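Local coordinates for protein putative acyl-CoA thioester hydrolase YbhC (Escherichia coli K-12, PDB 3GRH) that is a putative thioesterase of the outer membrane, a lipoprotein of the pectinesterase family that does not bind pectin and has no pectinesterase activity, at residues N292-V297 against N325-A330; I359-N364 against R410-K415. All blocks are in the same frame, centred on the assembly; numbering follows the deposited sequence.

Interaction 1 (N292-V297 against N325-A330); sequences NTEFRV and NSRFNA
Glu-294 and Arg-327 face each other on neighbouring parallel strands, whose axes in these short segments differ by 12°. The backbones are joined by a regular run of hydrogen bonds: Phe-295 N gives to Arg-327 O, and Phe-295 O takes the N-H of Asn-329. At the loop end, Thr-293 N donates to Ser-326 OG, 3.1 Å away, while that hydroxyl also bonds to Val-324 O.

Glu-294 illustrates how one side chain can organise a sheet face. Its CG is trans to the backbone N (chi1 180°) and the chain then runs straight outward. Glu-294 CB lies over one face of the Arg-327 guanidinium, toward its rim, 4.0 Å from Arg-327 NH2. Glu-294 CG passes 4.1 Å from Asn-329 ND2. At the tip the two oxygens part company. Glu-294 OE1 reaches Arg-327 NH1 at 3.5 Å, from well outside the guanidinium plane, so charge alone links them. Glu-294 OE2 forms the tighter salt bridge, 2.8 Å to Arg-296 NH2, and also accepts Asn-329 ND2 at 3.2 Å from above the carboxylate plane. A leucine at this position would probably leave both arginines without their shared counter-charge and Asn-329 ND2 without its acceptor. The other end of that amide, OD1, bonds to Asn-360 one coil further on.

The opposite face is apolar. The rings of Phe-295 and Phe-328 point the same way with planes only 6° apart, yet slide so far that they barely overlap; Phe-295 CD2 comes 3.3 Å from Phe-328 CE1. Beyond them, Val-297 CB meets Ala-330 CB at 3.8 Å. Phe-290 and Phe-309 add edge-to-face contacts to Phe-295. Aligned phenylalanines inside and a charged outer face are as expected of successive coils in the right-handed parallel beta-helix of pectinesterases.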
# COMPACT_ATOMS: atom_id res chain seq x y z
N ASN A 292 -2.80 1.73 -13.00
CA ASN A 292 -4.21 1.77 -13.17
C ASN A 292 -5.03 1.55 -11.91
O ASN A 292 -6.02 0.78 -11.91
CB ASN A 292 -4.57 0.80 -14.23
CG ASN A 292 -4.01 1.24 -15.56
OD1 ASN A 292 -4.52 2.21 -16.14
ND2 ASN A 292 -2.97 0.57 -16.07
N THR A 293 -4.61 2.24 -10.88
CA THR A 293 -5.26 2.20 -9.59
C THR A 293 -5.95 3.52 -9.38
O THR A 293 -5.46 4.59 -9.75
CB THR A 293 -4.25 1.82 -8.51
OG1 THR A 293 -3.91 0.44 -8.75
CG2 THR A 293 -4.85 1.95 -7.12
N GLU A 294 -7.12 3.48 -8.77
CA GLU A 294 -7.82 4.68 -8.36
C GLU A 294 -7.64 4.91 -6.89
O GLU A 294 -7.80 4.01 -6.05
CB GLU A 294 -9.32 4.55 -8.64
CG GLU A 294 -10.10 5.78 -8.22
CD GLU A 294 -11.59 5.79 -8.57
OE1 GLU A 294 -12.14 4.91 -9.28
OE2 GLU A 294 -12.25 6.73 -8.08
N PHE A 295 -7.24 6.12 -6.55
CA PHE A 295 -7.10 6.54 -5.18
C PHE A 295 -8.17 7.58 -4.87
O PHE A 295 -8.33 8.55 -5.61
CB PHE A 295 -5.73 7.16 -4.98
CG PHE A 295 -4.59 6.25 -5.27
CD1 PHE A 295 -4.02 5.55 -4.30
CD2 PHE A 295 -4.06 6.20 -6.52
CE1 PHE A 295 -2.92 4.74 -4.61
CE2 PHE A 295 -3.03 5.34 -6.83
CZ PHE A 295 -2.48 4.60 -5.82
N ARG A 296 -8.97 7.32 -3.84
CA ARG A 296 -10.08 8.22 -3.45
C ARG A 296 -9.87 8.69 -2.05
O ARG A 296 -9.72 7.88 -1.09
CB ARG A 296 -11.43 7.52 -3.56
CG ARG A 296 -12.61 8.33 -3.03
CD ARG A 296 -13.22 9.18 -4.12
NE ARG A 296 -13.67 8.32 -5.24
CZ ARG A 296 -14.33 8.73 -6.32
NH1 ARG A 296 -14.71 10.01 -6.49
NH2 ARG A 296 -14.63 7.84 -7.25
N VAL A 297 -9.85 10.02 -1.91
CA VAL A 297 -9.86 10.65 -0.60
C VAL A 297 -11.26 10.91 -0.15
O VAL A 297 -12.01 11.57 -0.92
CB VAL A 297 -9.07 11.97 -0.62
CG1 VAL A 297 -9.28 12.72 0.75
CG2 VAL A 297 -7.65 11.71 -0.84
N ASN A 325 -0.27 5.81 -14.50
CA ASN A 325 -1.47 5.60 -15.24
C ASN A 325 -2.66 5.38 -14.25
O ASN A 325 -3.56 4.52 -14.46
CB ASN A 325 -1.31 4.38 -16.15
CG ASN A 325 -0.21 4.52 -17.20
OD1 ASN A 325 0.35 3.54 -17.67
ND2 ASN A 325 0.08 5.71 -17.57
N SER A 326 -2.65 6.17 -13.19
CA SER A 326 -3.58 6.04 -12.07
C SER A 326 -4.48 7.32 -12.03
O SER A 326 -4.38 8.18 -12.89
CB SER A 326 -2.79 5.75 -10.82
OG SER A 326 -2.33 4.38 -10.86
N ARG A 327 -5.48 7.28 -11.16
CA ARG A 327 -6.56 8.28 -11.06
C ARG A 327 -6.64 8.67 -9.60
O ARG A 327 -6.62 7.85 -8.73
CB ARG A 327 -7.89 7.74 -11.57
CG ARG A 327 -7.86 7.50 -13.00
CD ARG A 327 -9.22 6.95 -13.44
NE ARG A 327 -9.40 5.56 -13.03
CZ ARG A 327 -10.55 5.00 -12.66
NH1 ARG A 327 -11.66 5.70 -12.61
NH2 ARG A 327 -10.59 3.71 -12.37
N PHE A 328 -6.67 9.96 -9.33
CA PHE A 328 -6.72 10.49 -7.99
C PHE A 328 -7.93 11.43 -7.85
O PHE A 328 -8.10 12.34 -8.63
CB PHE A 328 -5.46 11.32 -7.69
CG PHE A 328 -4.20 10.51 -7.69
CD1 PHE A 328 -3.71 9.97 -6.54
CD2 PHE A 328 -3.56 10.19 -8.84
CE1 PHE A 328 -2.59 9.15 -6.52
CE2 PHE A 328 -2.43 9.39 -8.79
CZ PHE A 328 -1.93 8.89 -7.68
N ASN A 329 -8.81 11.14 -6.92
CA ASN A 329 -10.05 11.91 -6.71
C ASN A 329 -10.21 12.29 -5.27
O ASN A 329 -10.06 11.48 -4.39
CB ASN A 329 -11.20 11.04 -7.18
CG ASN A 329 -11.21 10.81 -8.69
OD1 ASN A 329 -11.14 11.79 -9.44
ND2 ASN A 329 -11.31 9.55 -9.15
N ALA A 330 -10.56 13.54 -5.01
CA ALA A 330 -10.84 13.98 -3.61
C ALA A 330 -12.10 14.83 -3.53
O ALA A 330 -12.36 15.56 -4.44
CB ALA A 330 -9.69 14.76 -3.10

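Interaction 2 (I359-N364 against R410-K415); sequences INEGFN and RGVGSK
Ile-359 is held through both polar atoms of its backbone, its N donating almost straight to Arg-410 O (2.8 Å, 174°) and its O accepting Gly-413 N (2.8 Å) along a bent path from above the carbonyl plane. This is where the C-terminal tail folds against the last coils of the parallel beta-helix, just beyond the short strand 358-359. The tail makes a type I turn from Gly-411 to Ser-414, closed twice at one acceptor: Gly-411 O receives the backbone N of Ser-414 and also its hydroxyl OG, the latter at 2.7 Å and in the carbonyl plane.

Two glycines let the chains come close. Gly-411 lies with its CA against Ile-359 O, and a CB on Gly-413 would run into Ile-359 CG2 and Asn-360 O, so a glycine lets the isoleucine rest on the main chain. There Ile-359 CG2, anti to the backbone N, rests 3.8 Å from Gly-413 C, while Phe-328 lies against the same side chain from the neighbouring strand. Further out, Glu-361 OE1 approaches Val-412 CG1 so closely that its placement is doubtful in detail. Asn-360 divides its amide between two neighbours. ND2 bonds to Asn-329 on the adjacent coil, whereas Asn-360 OD1 accepts from a water at 3.0 Å that in turn takes the N-H of Val-412 at 2.8 Å.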
# COMPACT_ATOMS: atom_id res chain seq x y z
N ILE A 359 -5.17 13.70 -12.05
CA ILE A 359 -5.41 14.29 -10.71
C ILE A 359 -6.59 15.23 -10.80
O ILE A 359 -6.58 16.20 -11.52
CB ILE A 359 -4.17 15.02 -10.18
CG1 ILE A 359 -2.99 14.08 -10.18
CG2 ILE A 359 -4.41 15.48 -8.75
CD1 ILE A 359 -1.69 14.72 -9.88
N ASN A 360 -7.65 14.91 -10.12
CA ASN A 360 -8.90 15.49 -10.55
C ASN A 360 -9.18 16.52 -9.54
O ASN A 360 -8.25 17.11 -8.94
CB ASN A 360 -9.97 14.38 -10.79
CG ASN A 360 -9.63 13.51 -12.03
OD1 ASN A 360 -9.35 14.03 -13.13
ND2 ASN A 360 -9.50 12.18 -11.79
N GLU A 361 -10.45 16.85 -9.36
CA GLU A 361 -10.73 17.91 -8.48
C GLU A 361 -10.48 17.46 -7.05
O GLU A 361 -10.36 16.25 -6.72
CB GLU A 361 -12.18 18.43 -8.66
CG GLU A 361 -12.36 19.92 -8.25
CD GLU A 361 -11.57 20.94 -9.11
OE1 GLU A 361 -10.51 20.59 -9.68
OE2 GLU A 361 -12.04 22.13 -9.21
N GLY A 362 -10.29 18.48 -6.23
CA GLY A 362 -10.27 18.36 -4.81
C GLY A 362 -8.94 18.48 -4.16
O GLY A 362 -8.87 18.41 -2.96
N PHE A 363 -7.88 18.54 -4.93
CA PHE A 363 -6.53 18.63 -4.36
C PHE A 363 -6.02 20.05 -4.20
O PHE A 363 -6.45 20.95 -4.92
CB PHE A 363 -5.54 17.78 -5.14
CG PHE A 363 -5.80 16.33 -5.02
CD1 PHE A 363 -5.23 15.61 -4.01
CD2 PHE A 363 -6.63 15.70 -5.90
CE1 PHE A 363 -5.54 14.25 -3.88
CE2 PHE A 363 -6.93 14.38 -5.77
CZ PHE A 363 -6.39 13.66 -4.76
N ASN A 364 -5.06 20.23 -3.29
CA ASN A 364 -4.37 21.49 -3.08
C ASN A 364 -3.32 21.63 -4.16
O ASN A 364 -2.30 20.97 -4.09
CB ASN A 364 -3.73 21.50 -1.70
CG ASN A 364 -3.10 22.85 -1.33
OD1 ASN A 364 -2.66 23.62 -2.18
ND2 ASN A 364 -3.03 23.12 -0.03
N ARG A 410 -2.10 14.90 -15.62
CA ARG A 410 -3.18 15.65 -16.26
C ARG A 410 -4.33 15.78 -15.28
O ARG A 410 -4.29 15.29 -14.17
CB ARG A 410 -3.62 14.94 -17.51
CG ARG A 410 -4.25 13.62 -17.31
CD ARG A 410 -4.37 12.86 -18.61
NE ARG A 410 -5.16 11.65 -18.45
CZ ARG A 410 -4.64 10.51 -18.02
NH1 ARG A 410 -3.35 10.42 -17.82
NH2 ARG A 410 -5.41 9.47 -17.82
N GLY A 411 -5.36 16.49 -15.70
CA GLY A 411 -6.45 16.76 -14.77
C GLY A 411 -6.34 18.14 -14.16
O GLY A 411 -5.29 18.76 -14.14
N VAL A 412 -7.46 18.64 -13.66
CA VAL A 412 -7.50 19.96 -13.05
C VAL A 412 -6.49 20.07 -11.90
O VAL A 412 -5.94 21.13 -11.65
CB VAL A 412 -8.91 20.28 -12.51
CG1 VAL A 412 -8.93 21.67 -11.98
CG2 VAL A 412 -9.97 20.09 -13.59
N GLY A 413 -6.28 18.97 -11.18
CA GLY A 413 -5.39 18.97 -10.04
C GLY A 413 -3.91 18.88 -10.41
O GLY A 413 -3.04 18.93 -9.54
N SER A 414 -3.62 18.83 -11.70
CA SER A 414 -2.24 18.81 -12.19
C SER A 414 -1.64 20.16 -12.48
O SER A 414 -0.42 20.28 -12.65
CB SER A 414 -2.09 17.92 -13.43
OG SER A 414 -2.64 18.50 -14.59
N LYS A 415 -2.49 21.18 -12.50
CA LYS A 415 -2.14 22.53 -12.90
C LYS A 415 -1.84 23.31 -11.64
O LYS A 415 -1.04 22.87 -10.82
CB LYS A 415 -3.35 23.16 -13.61
CG LYS A 415 -3.87 22.28 -14.79
CD LYS A 415 -5.05 22.89 -15.51
CE LYS A 415 -4.93 22.80 -17.05
NZ LYS A 415 -4.64 24.11 -17.69
O HOH W 1 -9.67 16.87 -13.89

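Overall arrangement
From the N terminus, the chain first passes through 292-297, makes one circuit of the beta-helix, and closes it in interaction 1 when 325-330 arrives beside it. A further circuit lays strand 358-359 against 327-330. Interaction 2 then closes a longer excursion, which runs through strands 369-373, 385-387, 391-393 and 403-407 before the tail returns. The two loops follow in series and neither nest nor cross. Their centres are about 11 Å apart, and they meet directly: Phe-328 O lies 3.0 Å from Asn-360 N, a probable backbone hydrogen bond. Together they connect consecutive coils on one side of the fold to its C-terminal tail.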